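PDB 3WPU: beta-fructofuranosidase from Arthrobacter, which belongs to the levansucrase/invertase family, in the beta-fructosidase clan. Local coordinates for residues K507-Y519 against T528-Y540. Sequence-based numbering, arbitrary orientation.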
# COMPACT_ATOMS: atom_id res chain seq x y z
N LYS A 507 20.81 11.39 -20.95
CA LYS A 507 22.08 11.39 -21.67
C LYS A 507 22.01 10.52 -22.91
O LYS A 507 22.43 10.91 -24.00
CB LYS A 507 23.19 10.88 -20.75
CG LYS A 507 24.60 11.20 -21.21
CD LYS A 507 25.54 11.33 -20.01
CE LYS A 507 26.66 12.34 -20.26
NZ LYS A 507 27.64 11.86 -21.27
N ILE A 508 21.49 9.31 -22.72
CA ILE A 508 21.32 8.34 -23.79
C ILE A 508 20.45 8.90 -24.91
O ILE A 508 20.76 8.74 -26.09
CB ILE A 508 20.71 7.04 -23.24
CG1 ILE A 508 21.75 6.30 -22.39
CG2 ILE A 508 20.18 6.14 -24.36
CD1 ILE A 508 21.15 5.33 -21.39
N ARG A 509 19.36 9.56 -24.53
CA ARG A 509 18.45 10.11 -25.51
C ARG A 509 19.12 11.23 -26.31
O ARG A 509 18.92 11.32 -27.51
CB ARG A 509 17.18 10.62 -24.85
CG ARG A 509 16.28 9.49 -24.38
CD ARG A 509 15.10 10.02 -23.58
NE ARG A 509 14.14 8.98 -23.22
CZ ARG A 509 13.24 8.44 -24.05
NH1 ARG A 509 13.17 8.82 -25.32
NH2 ARG A 509 12.42 7.50 -23.60
N LYS A 510 19.90 12.06 -25.63
CA LYS A 510 20.60 13.16 -26.28
C LYS A 510 21.63 12.63 -27.29
O LYS A 510 21.67 13.08 -28.43
CB LYS A 510 21.28 14.06 -25.23
CG LYS A 510 20.38 15.17 -24.68
CD LYS A 510 20.63 16.52 -25.35
CE LYS A 510 20.38 16.51 -26.85
NZ LYS A 510 20.92 17.73 -27.53
N ILE A 511 22.43 11.66 -26.86
CA ILE A 511 23.45 11.04 -27.72
C ILE A 511 22.87 10.34 -28.96
O ILE A 511 23.41 10.48 -30.07
CB ILE A 511 24.30 10.02 -26.93
CG1 ILE A 511 25.14 10.73 -25.87
CG2 ILE A 511 25.21 9.22 -27.86
CD1 ILE A 511 25.78 9.81 -24.86
N LEU A 512 21.79 9.58 -28.77
CA LEU A 512 21.22 8.79 -29.87
C LEU A 512 20.26 9.58 -30.75
O LEU A 512 20.12 9.29 -31.94
CB LEU A 512 20.51 7.54 -29.33
CG LEU A 512 21.39 6.57 -28.55
CD1 LEU A 512 20.53 5.49 -27.90
CD2 LEU A 512 22.47 5.95 -29.43
N GLY A 513 19.59 10.57 -30.18
CA GLY A 513 18.60 11.33 -30.91
C GLY A 513 17.57 10.45 -31.59
O GLY A 513 17.04 9.51 -30.98
N SER A 514 17.31 10.74 -32.86
CA SER A 514 16.19 10.16 -33.60
C SER A 514 16.24 8.64 -33.78
O SER A 514 15.20 7.99 -33.84
CB SER A 514 16.11 10.81 -34.98
OG SER A 514 17.31 10.56 -35.70
N LYS A 515 17.44 8.06 -33.89
CA LYS A 515 17.55 6.61 -34.07
C LYS A 515 16.99 5.82 -32.86
O LYS A 515 16.52 4.68 -33.02
CB LYS A 515 18.98 6.17 -34.44
CG LYS A 515 20.09 6.63 -33.51
CD LYS A 515 21.40 5.90 -33.80
CE LYS A 515 22.15 6.49 -34.99
NZ LYS A 515 22.85 7.76 -34.64
N PHE A 516 17.01 6.43 -31.68
CA PHE A 516 16.41 5.82 -30.47
C PHE A 516 14.89 5.78 -30.52
O PHE A 516 14.27 4.81 -30.10
CB PHE A 516 16.84 6.60 -29.22
CG PHE A 516 16.79 5.82 -27.93
CD1 PHE A 516 17.10 4.46 -27.88
CD2 PHE A 516 16.50 6.47 -26.74
CE1 PHE A 516 17.09 3.78 -26.68
CE2 PHE A 516 16.47 5.78 -25.54
CZ PHE A 516 16.78 4.44 -25.51
N ASP A 517 14.28 6.85 -31.04
CA ASP A 517 12.81 6.93 -31.08
C ASP A 517 12.24 5.79 -31.93
O ASP A 517 11.25 5.16 -31.55
CB ASP A 517 12.35 8.29 -31.61
CG ASP A 517 12.91 9.45 -30.80
OD1 ASP A 517 12.98 9.34 -29.55
OD2 ASP A 517 13.27 10.48 -31.41
N ASP A 518 12.89 5.51 -33.06
CA ASP A 518 12.45 4.43 -33.95
C ASP A 518 12.56 3.05 -33.30
O ASP A 518 11.70 2.19 -33.49
CB ASP A 518 13.27 4.44 -35.25
CG ASP A 518 13.41 5.83 -35.86
OD1 ASP A 518 12.40 6.57 -35.94
OD2 ASP A 518 14.54 6.19 -36.26
N TYR A 519 13.65 2.84 -32.55
CA TYR A 519 13.89 1.62 -31.80
C TYR A 519 12.79 1.44 -30.76
O TYR A 519 12.27 0.33 -30.59
CB TYR A 519 15.24 1.74 -31.12
CG TYR A 519 15.73 0.60 -30.25
CD1 TYR A 519 16.36 -0.51 -30.81
CD2 TYR A 519 15.67 0.67 -28.86
CE1 TYR A 519 16.87 -1.53 -30.02
CE2 TYR A 519 16.17 -0.36 -28.06
CZ TYR A 519 16.77 -1.45 -28.64
OH TYR A 519 17.28 -2.47 -27.84
N THR A 528 23.57 -2.14 -37.45
CA THR A 528 24.52 -1.17 -36.90
C THR A 528 23.88 -0.30 -35.82
O THR A 528 24.47 -0.05 -34.76
CB THR A 528 25.10 -0.29 -38.03
OG1 THR A 528 25.75 -1.11 -39.00
CG2 THR A 528 26.11 0.70 -37.52
N VAL A 529 22.69 0.22 -36.10
CA VAL A 529 22.00 1.03 -35.10
C VAL A 529 21.62 0.24 -33.84
O VAL A 529 21.84 0.70 -32.73
CB VAL A 529 20.75 1.68 -35.70
CG1 VAL A 529 19.90 2.31 -34.61
CG2 VAL A 529 21.20 2.72 -36.70
N ARG A 530 21.08 -0.96 -34.03
CA ARG A 530 20.77 -1.84 -32.91
C ARG A 530 22.01 -2.03 -32.04
O ARG A 530 21.96 -1.92 -30.82
CB ARG A 530 20.25 -3.19 -33.42
CG ARG A 530 19.81 -4.15 -32.32
CD ARG A 530 19.12 -5.37 -32.90
NE ARG A 530 17.87 -4.99 -33.55
CZ ARG A 530 16.73 -4.72 -32.90
NH1 ARG A 530 16.65 -4.81 -31.58
NH2 ARG A 530 15.66 -4.36 -33.60
N ALA A 531 23.14 -2.31 -32.69
CA ALA A 531 24.38 -2.52 -31.96
C ALA A 531 24.82 -1.31 -31.16
O ALA A 531 25.30 -1.43 -30.03
CB ALA A 531 25.49 -2.92 -32.93
N LEU A 532 24.67 -0.11 -31.73
CA LEU A 532 25.18 1.05 -31.05
C LEU A 532 24.26 1.47 -29.90
O LEU A 532 24.74 1.96 -28.88
CB LEU A 532 25.49 2.17 -32.04
CG LEU A 532 24.50 3.18 -32.57
CD1 LEU A 532 24.58 4.45 -31.74
CD2 LEU A 532 24.86 3.51 -34.03
N ILE A 533 22.96 1.23 -30.05
CA ILE A 533 22.02 1.48 -28.97
C ILE A 533 22.31 0.54 -27.80
O ILE A 533 22.42 0.98 -26.66
CB ILE A 533 20.55 1.35 -29.44
CG1 ILE A 533 20.23 2.49 -30.41
CG2 ILE A 533 19.60 1.34 -28.25
CD1 ILE A 533 18.87 2.37 -31.05
N GLU A 534 22.46 -0.76 -28.09
CA GLU A 534 22.73 -1.76 -27.04
C GLU A 534 24.06 -1.52 -26.33
O GLU A 534 24.17 -1.76 -25.13
CB GLU A 534 22.69 -3.18 -27.60
CG GLU A 534 21.32 -3.65 -28.05
CD GLU A 534 21.36 -5.00 -28.74
OE1 GLU A 534 22.44 -5.63 -28.81
OE2 GLU A 534 20.30 -5.45 -29.22
N LYS A 535 25.07 -1.05 -27.05
CA LYS A 535 26.35 -0.73 -26.44
C LYS A 535 26.23 0.46 -25.47
O LYS A 535 26.77 0.44 -24.37
CB LYS A 535 27.41 -0.44 -27.51
CG LYS A 535 28.60 0.36 -27.02
CD LYS A 535 29.35 0.99 -28.18
CE LYS A 535 29.44 2.51 -28.02
NZ LYS A 535 30.13 2.96 -26.78
N LEU A 536 25.51 1.50 -25.89
CA LEU A 536 25.35 2.69 -25.06
C LEU A 536 24.55 2.34 -23.81
O LEU A 536 24.87 2.78 -22.71
CB LEU A 536 24.68 3.81 -25.87
CG LEU A 536 24.71 5.23 -25.31
CD1 LEU A 536 26.13 5.73 -25.01
CD2 LEU A 536 24.03 6.16 -26.30
N LEU A 537 23.51 1.54 -23.98
CA LEU A 537 22.69 1.11 -22.86
C LEU A 537 23.51 0.28 -21.87
O LEU A 537 23.48 0.53 -20.66
CB LEU A 537 21.48 0.32 -23.37
CG LEU A 537 20.38 1.20 -23.96
CD1 LEU A 537 19.34 0.32 -24.65
CD2 LEU A 537 19.71 2.07 -22.90
N ALA A 538 24.27 -0.69 -22.39
CA ALA A 538 25.14 -1.52 -21.55
C ALA A 538 26.15 -0.70 -20.75
O ALA A 538 26.50 -1.07 -19.64
CB ALA A 538 25.85 -2.57 -22.39
N GLN A 539 26.60 0.43 -21.30
CA GLN A 539 27.53 1.31 -20.58
C GLN A 539 26.93 1.98 -19.35
O GLN A 539 27.62 2.18 -18.35
CB GLN A 539 28.12 2.38 -21.52
CG GLN A 539 29.44 1.95 -22.13
CD GLN A 539 29.85 2.75 -23.34
OE1 GLN A 539 29.28 3.80 -23.65
NE2 GLN A 539 30.86 2.24 -24.05
N TYR A 540 25.64 2.31 -19.41
CA TYR A 540 24.95 2.98 -18.31
C TYR A 540 24.13 2.00 -17.46
O TYR A 540 23.92 0.85 -17.84
CB TYR A 540 24.05 4.08 -18.85
CG TYR A 540 24.80 5.26 -19.43
CD1 TYR A 540 25.11 6.37 -18.65
CD2 TYR A 540 25.22 5.26 -20.75
CE1 TYR A 540 25.80 7.45 -19.18
CE2 TYR A 540 25.92 6.32 -21.29
CZ TYR A 540 26.20 7.42 -20.50
OH TYR A 540 26.90 8.48 -21.04
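Ile533 is the knob around which this contact closes: its side chain sits in a hole formed by Leu512, Lys515, Phe516 and Tyr519. With CG2 anti to the backbone N and CG1 beside the backbone N (chi1 -68°), both branches serve Tyr519. CG2 lies over one face of the Tyr519 ring, a CH-pi contact 4.0 Å from the ring centroid and 16° off the normal, and also touches Phe516; CD1 packs at the CB end, 3.7 Å from Tyr519 CB. One turn after Ile533, Leu536 meets Leu512 tip to tip, Leu512 CG standing 3.5 Å from Leu536 CD2, closer than carbons usually pack. Leu512 CD2 is just as tight against Leu532 CD1, also at 3.5 Å. Ile508 CD1 adds buried packing, 3.9 Å from Leu537 CD2.

The solvent side is looser. Lys515 lies against Val529 and Leu532, while exposed Lys507 crosses the Tyr540 side chain at about a right angle, its NZ giving a weak 3.5 Å hydrogen bond to Tyr540 OH. The break at Gly513 redirects the chain, so 507-512 runs roughly antiparallel to helix 528-539 (152°) but 514-519 lies crosswise to it. Phe491, Phe496 and Val498 of the neighbouring strands extend the packing to the sheet. The C-terminal helices are thus joined by shape fit and apolar burial, with Tyr519 OH, buried without a polar partner, probably a small energetic cost.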